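Local coordinates for GCN5-related N-acetyltransferase (Anabaena variabilis, PDB 2OZG) that binds coenzyme A and, as a GNAT-family N-acetyltransferase, transfers acetyl groups to amine acceptors, possibly aminoglycosides, at the interface of chains A and B and the interface of chains A and C. Coordinates in Å, arbitrary orientation; residue numbers count along the deposited sequence, not the author numbering. Chains: chain A/B/C, GCN5-related N-acetyltransferase.

The two contacts use different surfaces of chain A, and the centres of their C-alpha atoms lie about 28 Å apart. They share no residue. In contact 1 chain A offers strands 132-143 and 279-290 with loop residues of the second GNAT and sterol carrier regions; in contact 2, the end of helix 20-30 and the coenzyme A-binding loop. Each partner uses its second GNAT region, through residues 266-268 and then 220-222 and 255-256. Interface A-B is two-fold symmetric and A-C is not exactly so: one subunit meets two neighbours in unlike ways, in a deposited six-chain assembly whose biological relevance the structure alone does not show.

Contact 1: the interface of chains A and B. Residues chain A 136, 265, 285, 359-360, 389; chain B 266-268.
B:Ile266 packs among A:Val265, A:Leu359, A:Phe360 and A:Ser389, and it buries about 98 Å² there, which makes it the hydrophobic plug of this patch in a two-fold interface that may hold a dimer together. Its two branches divide the work. CG1 lies beside the backbone N and anti to the carbonyl carbon (chi1 -51°), and from it CD1 reaches toward A:Val265, 3.8 Å from its CB, and toward the hydroxyl OG of A:Ser389. The CG2 methyl goes the other way, against a face of the A:Phe360 ring near CE1, on the side where CG of A:Leu359 also packs, and to CD1 of A:Leu359, 4.0 Å from CG2. B:Ala268 meets the ring obliquely from the opposite side, its CA 3.6 Å from CE1 of A:Phe360.

Polar recognition is directed at main chain. A:Arg285, extended from CG to NE, reaches from strand 279-290 and donates from NH2 to the carbonyl O of B:Asp267 at 3.0 Å, fairly straight at 152° about the hydrogen. The donor is tilted modestly from the carbonyl plane, and the oxygen likewise from the guanidinium plane. The carboxylate of B:Asp267 is not in contact, but its opposite charge probably favours the arginine. The second terminal nitrogen of A:Arg285, NH1, lies in the plane of the A:Phe360 ring, at its edge.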
ATOM      1  N   SER A 136      25.864  14.330   8.720  1.00 32.79           N
ATOM      2  CA  SER A 136      24.621  13.904   8.091  1.00 36.47           C
ATOM      3  C   SER A 136      24.645  13.777   6.581  1.00 39.87           C
ATOM      4  O   SER A 136      25.498  14.353   5.912  1.00 36.45           O
ATOM      5  CB  SER A 136      23.524  14.901   8.475  1.00 39.15           C
ATOM      6  OG  SER A 136      23.400  14.968   9.897  1.00 41.08           O
ATOM      7  N   VAL A 265      20.350  18.216   6.373  1.00 35.73           N
ATOM      8  CA  VAL A 265      19.070  17.933   7.015  1.00 35.44           C
ATOM      9  C   VAL A 265      18.280  19.234   7.141  1.00 31.75           C
ATOM     10  O   VAL A 265      17.073  19.234   7.000  1.00 37.00           O
ATOM     11  CB  VAL A 265      19.294  17.188   8.332  1.00 41.79           C
ATOM     12  CG1 VAL A 265      17.989  16.829   8.961  1.00 49.95           C
ATOM     13  CG2 VAL A 265      20.070  15.869   8.045  1.00 45.04           C
ATOM     14  N   ARG A 285      23.438   9.061   9.261  1.00 33.30           N
ATOM     15  CA  ARG A 285      24.584   9.682   9.862  1.00 33.02           C
ATOM     16  C   ARG A 285      25.805   8.848   9.571  1.00 33.18           C
ATOM     17  O   ARG A 285      25.851   7.684   9.839  1.00 33.53           O
ATOM     18  CB  ARG A 285      24.425   9.902  11.350  1.00 32.39           C
ATOM     19  CG  ARG A 285      23.340  10.894  11.662  1.00 32.74           C
ATOM     20  CD  ARG A 285      23.091  11.011  13.160  1.00 36.70           C
ATOM     21  NE  ARG A 285      21.985  11.913  13.374  1.00 33.96           N
ATOM     22  CZ  ARG A 285      21.330  12.047  14.516  1.00 35.13           C
ATOM     23  NH1 ARG A 285      21.713  11.372  15.593  1.00 29.57           N
ATOM     24  NH2 ARG A 285      20.269  12.850  14.567  1.00 34.59           N
ATOM     25  N   LEU A 359      28.447  18.321  14.919  1.00 34.92           N
ATOM     26  CA  LEU A 359      27.137  17.695  14.777  1.00 32.25           C
ATOM     27  C   LEU A 359      26.269  18.047  15.987  1.00 33.82           C
ATOM     28  O   LEU A 359      25.067  18.355  15.847  1.00 31.84           O
ATOM     29  CB  LEU A 359      27.293  16.150  14.692  1.00 34.95           C
ATOM     30  CG  LEU A 359      25.980  15.400  14.512  1.00 36.39           C
ATOM     31  CD1 LEU A 359      25.236  15.830  13.275  1.00 43.83           C
ATOM     32  CD2 LEU A 359      26.206  13.897  14.513  1.00 36.37           C
ATOM     33  N   PHE A 360      26.852  17.873  17.178  1.00 32.54           N
ATOM     34  CA  PHE A 360      26.223  18.224  18.443  1.00 33.76           C
ATOM     35  C   PHE A 360      27.087  19.196  19.179  1.00 34.62           C
ATOM     36  O   PHE A 360      28.332  19.144  19.069  1.00 31.76           O
ATOM     37  CB  PHE A 360      25.988  16.951  19.282  1.00 35.36           C
ATOM     38  CG  PHE A 360      25.010  16.015  18.626  1.00 33.87           C
ATOM     39  CD1 PHE A 360      23.721  16.419  18.415  1.00 35.50           C
ATOM     40  CD2 PHE A 360      25.397  14.756  18.202  1.00 34.68           C
ATOM     41  CE1 PHE A 360      22.787  15.564  17.790  1.00 41.91           C
ATOM     42  CE2 PHE A 360      24.488  13.916  17.597  1.00 39.76           C
ATOM     43  CZ  PHE A 360      23.207  14.319  17.377  1.00 37.64           C
ATOM     44  N   SER A 389      25.954  22.811  10.533  1.00 36.50           N
ATOM     45  CA  SER A 389      25.703  21.410  10.745  1.00 41.09           C
ATOM     46  C   SER A 389      26.434  20.608   9.658  1.00 38.35           C
ATOM     47  O   SER A 389      26.259  20.857   8.445  1.00 37.81           O
ATOM     48  CB  SER A 389      24.200  21.103  10.745  1.00 45.32           C
ATOM     49  OG  SER A 389      23.958  19.822  11.331  1.00 49.82           O
TER
ATOM     50  N   ILE B 266      17.886  17.731  13.930  1.00 31.65           N
ATOM     51  CA  ILE B 266      19.092  17.036  14.288  1.00 34.15           C
ATOM     52  C   ILE B 266      18.909  16.565  15.734  1.00 35.02           C
ATOM     53  O   ILE B 266      19.483  17.103  16.660  1.00 32.99           O
ATOM     54  CB  ILE B 266      20.357  17.922  14.171  1.00 37.81           C
ATOM     55  CG1 ILE B 266      20.400  18.579  12.813  1.00 42.87           C
ATOM     56  CG2 ILE B 266      21.614  17.027  14.327  1.00 45.01           C
ATOM     57  CD1 ILE B 266      20.752  17.627  11.768  1.00 47.90           C
ATOM     58  N   ASP B 267      18.091  15.553  15.913  1.00 34.33           N
ATOM     59  CA  ASP B 267      17.776  15.098  17.237  1.00 39.67           C
ATOM     60  C   ASP B 267      18.982  14.454  17.950  1.00 35.72           C
ATOM     61  O   ASP B 267      19.615  13.558  17.433  1.00 39.23           O
ATOM     62  CB  ASP B 267      16.612  14.126  17.148  1.00 38.42           C
ATOM     63  CG  ASP B 267      16.457  13.274  18.390  1.00 43.80           C
ATOM     64  OD1 ASP B 267      15.889  13.749  19.371  1.00 39.33           O
ATOM     65  OD2 ASP B 267      16.881  12.096  18.346  1.00 40.57           O
ATOM     66  N   ALA B 268      19.207  14.853  19.191  1.00 38.49           N
ATOM     67  CA  ALA B 268      20.292  14.335  20.008  1.00 36.40           C
ATOM     68  C   ALA B 268      19.958  13.034  20.774  1.00 38.26           C
ATOM     69  O   ALA B 268      20.868  12.265  21.133  1.00 36.06           O
ATOM     70  CB  ALA B 268      20.733  15.425  20.990  1.00 36.48           C
TER

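Contact 2: the interface of chains A and C. Residues chain A 29-32, 92; chain C 220-222, 255-256.
A:Val32 lodges between C:Gln220, C:Glu221, C:Arg222 and C:Gln255 and buries about 92 Å², in a loop-to-strand patch of the deposited assembly that may or may not form in the cell. Its CG1, anti to the backbone N (chi1 -162°), meets the strand backbone 3.7 Å from CA of C:Glu221, while CG2 turns to C:Gln255 and to CD1 of C:Ile256.

Charge meets main chain in C:Arg222. Its guanidinium NH2 donates to the carbonyl O of A:Phe31 at 3.2 Å, and NE adds a weak bond to the same oxygen. That oxygen lies in the guanidinium plane, although the NH2 donor stands well above the carbonyl plane. CG of C:Arg222 crosses A:Val32 obliquely, touching CG1 at 4.0 Å, so an alanine here would probably leave the A:Phe31 carbonyl without these donors and open a gap beside the valine.

Two glutamine amides are doubtful as modelled. OE1 of C:Gln220 sits 2.9 Å from the carbonyl O of A:Gln29, an acceptor facing an acceptor, and NE2 of C:Gln255 sits 3.1 Å from both NH1 and NH2 of A:Arg92, a donor facing donors. Turning both amides over would probably satisfy these pairs and keep the two glutamines bonded to each other.

On chain A the patch joins the end of helix 20-30 to A:Arg92, first residue of the R-x-x-G-x-A coenzyme A-binding motif; on chain C it joins the end of strand 211-222 to the loop between helix 239-250 and strand 258-263.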
ATOM      1  N   GLN A  29      28.626 -10.811  -2.385  1.00 31.78           N
ATOM      2  CA  GLN A  29      27.726 -11.479  -1.480  1.00 35.76           C
ATOM      3  C   GLN A  29      27.297 -10.537  -0.374  1.00 33.21           C
ATOM      4  O   GLN A  29      26.122 -10.374  -0.126  1.00 34.82           O
ATOM      5  CB  GLN A  29      28.371 -12.741  -0.922  1.00 34.73           C
ATOM      6  CG  GLN A  29      27.573 -13.463   0.141  1.00 37.74           C
ATOM      7  CD  GLN A  29      28.127 -14.871   0.357  1.00 39.32           C
ATOM      8  OE1 GLN A  29      29.200 -15.194  -0.149  1.00 42.44           O
ATOM      9  NE2 GLN A  29      27.407 -15.700   1.076  1.00 33.13           N
ATOM     10  N   CYS A  30      28.260  -9.935   0.296  1.00 35.46           N
ATOM     11  CA  CYS A  30      27.970  -9.023   1.381  1.00 34.83           C
ATOM     12  C   CYS A  30      27.002  -7.909   1.033  1.00 36.43           C
ATOM     13  O   CYS A  30      26.062  -7.657   1.771  1.00 35.83           O
ATOM     14  CB  CYS A  30      29.249  -8.414   1.916  1.00 33.05           C
ATOM     15  SG  CYS A  30      30.267  -9.543   2.822  1.00 37.20           S
ATOM     16  N   PHE A  31      27.230  -7.253  -0.092  1.00 35.20           N
ATOM     17  CA  PHE A  31      26.421  -6.139  -0.499  1.00 34.93           C
ATOM     18  C   PHE A  31      25.301  -6.436  -1.450  1.00 35.43           C
ATOM     19  O   PHE A  31      24.686  -5.531  -1.949  1.00 38.24           O
ATOM     20  CB  PHE A  31      27.376  -5.068  -1.016  1.00 34.66           C
ATOM     21  CG  PHE A  31      28.268  -4.606   0.062  1.00 40.15           C
ATOM     22  CD1 PHE A  31      27.744  -3.850   1.097  1.00 43.72           C
ATOM     23  CD2 PHE A  31      29.564  -5.022   0.142  1.00 34.08           C
ATOM     24  CE1 PHE A  31      28.507  -3.475   2.127  1.00 45.35           C
ATOM     25  CE2 PHE A  31      30.342  -4.647   1.189  1.00 40.34           C
ATOM     26  CZ  PHE A  31      29.818  -3.880   2.189  1.00 41.54           C
ATOM     27  N   VAL A  32      25.070  -7.720  -1.720  1.00 35.55           N
ATOM     28  CA  VAL A  32      23.996  -8.191  -2.587  1.00 35.61           C
ATOM     29  C   VAL A  32      24.106  -7.533  -3.955  1.00 38.09           C
ATOM     30  O   VAL A  32      23.131  -6.986  -4.461  1.00 34.58           O
ATOM     31  CB  VAL A  32      22.578  -7.955  -1.930  1.00 33.09           C
ATOM     32  CG1 VAL A  32      21.523  -8.845  -2.625  1.00 36.58           C
ATOM     33  CG2 VAL A  32      22.636  -8.297  -0.462  1.00 36.04           C
ATOM     34  N   ARG A  92      31.569 -14.748  10.275  1.00 33.53           N
ATOM     35  CA  ARG A  92      30.968 -13.744  11.132  1.00 33.10           C
ATOM     36  C   ARG A  92      30.779 -14.161  12.588  1.00 31.36           C
ATOM     37  O   ARG A  92      30.799 -15.307  12.895  1.00 27.39           O
ATOM     38  CB  ARG A  92      29.639 -13.360  10.542  1.00 38.38           C
ATOM     39  CG  ARG A  92      29.837 -12.612   9.231  1.00 32.90           C
ATOM     40  CD  ARG A  92      28.534 -12.078   8.665  1.00 35.12           C
ATOM     41  NE  ARG A  92      28.780 -11.616   7.313  1.00 33.09           N
ATOM     42  CZ  ARG A  92      27.866 -11.458   6.360  1.00 36.21           C
ATOM     43  NH1 ARG A  92      26.566 -11.731   6.545  1.00 39.12           N
ATOM     44  NH2 ARG A  92      28.287 -11.096   5.175  1.00 29.98           N
TER
ATOM     45  N   GLN C 220      20.063 -14.284  -3.047  1.00 28.05           N
ATOM     46  CA  GLN C 220      19.815 -13.045  -2.354  1.00 30.03           C
ATOM     47  C   GLN C 220      19.439 -12.075  -3.440  1.00 33.40           C
ATOM     48  O   GLN C 220      19.964 -12.170  -4.544  1.00 32.09           O
ATOM     49  CB  GLN C 220      21.103 -12.489  -1.747  1.00 32.99           C
ATOM     50  CG  GLN C 220      21.919 -13.421  -0.919  1.00 36.32           C
ATOM     51  CD  GLN C 220      23.085 -12.672  -0.322  1.00 28.87           C
ATOM     52  OE1 GLN C 220      23.913 -12.068  -1.050  1.00 33.58           O
ATOM     53  NE2 GLN C 220      23.138 -12.655   0.989  1.00 37.69           N
ATOM     54  N   GLU C 221      18.664 -11.063  -3.090  1.00 32.52           N
ATOM     55  CA  GLU C 221      18.328 -10.017  -4.045  1.00 35.16           C
ATOM     56  C   GLU C 221      17.865  -8.807  -3.305  1.00 33.20           C
ATOM     57  O   GLU C 221      17.477  -8.899  -2.152  1.00 33.19           O
ATOM     58  CB  GLU C 221      17.222 -10.473  -5.013  1.00 35.25           C
ATOM     59  CG  GLU C 221      16.001 -11.046  -4.328  1.00 42.99           C
ATOM     60  CD  GLU C 221      14.924 -11.517  -5.317  1.00 45.32           C
ATOM     61  OE1 GLU C 221      14.549 -10.707  -6.182  1.00 45.51           O
ATOM     62  OE2 GLU C 221      14.470 -12.689  -5.213  1.00 45.18           O
ATOM     63  N   ARG C 222      17.903  -7.669  -3.998  1.00 36.95           N
ATOM     64  CA  ARG C 222      17.372  -6.411  -3.501  1.00 45.55           C
ATOM     65  C   ARG C 222      16.121  -6.115  -4.303  1.00 50.71           C
ATOM     66  O   ARG C 222      16.157  -6.164  -5.530  1.00 50.56           O
ATOM     67  CB  ARG C 222      18.338  -5.273  -3.711  1.00 45.53           C
ATOM     68  CG  ARG C 222      19.549  -5.422  -2.864  1.00 51.58           C
ATOM     69  CD  ARG C 222      20.376  -4.124  -2.849  1.00 56.95           C
ATOM     70  NE  ARG C 222      21.507  -4.313  -1.953  1.00 57.22           N
ATOM     71  CZ  ARG C 222      21.438  -4.246  -0.627  1.00 52.91           C
ATOM     72  NH1 ARG C 222      20.300  -3.940  -0.008  1.00 50.89           N
ATOM     73  NH2 ARG C 222      22.513  -4.479   0.096  1.00 54.62           N
ATOM     74  N   GLN C 255      22.971  -7.053   6.390  0.50 31.64           N
ATOM     75  CA  GLN C 255      22.896  -7.059   4.909  0.50 35.25           C
ATOM     76  C   GLN C 255      21.537  -7.429   4.302  0.50 33.98           C
ATOM     77  O   GLN C 255      21.264  -7.106   3.150  0.50 33.34           O
ATOM     78  CB  GLN C 255      24.009  -7.958   4.222  0.50 36.97           C
ATOM     79  CG  GLN C 255      24.200  -9.488   4.575  0.50 36.58           C
ATOM     80  CD  GLN C 255      24.665 -10.404   3.351  0.50 39.59           C
ATOM     81  OE1 GLN C 255      24.086 -10.351   2.237  0.50 19.19           O
ATOM     82  NE2 GLN C 255      25.671 -11.279   3.590  0.50 39.56           N
ATOM     83  N   ILE C 256      20.721  -8.127   5.080  1.00 30.13           N
ATOM     84  CA  ILE C 256      19.466  -8.729   4.611  1.00 30.06           C
ATOM     85  C   ILE C 256      18.311  -8.368   5.546  1.00 28.73           C
ATOM     86  O   ILE C 256      18.343  -8.708   6.677  1.00 31.47           O
ATOM     87  CB  ILE C 256      19.618 -10.238   4.610  1.00 29.43           C
ATOM     88  CG1 ILE C 256      20.716 -10.695   3.628  1.00 29.80           C
ATOM     89  CG2 ILE C 256      18.295 -10.961   4.301  1.00 31.51           C
ATOM     90  CD1 ILE C 256      20.414 -10.275   2.180  1.00 31.09           C
TER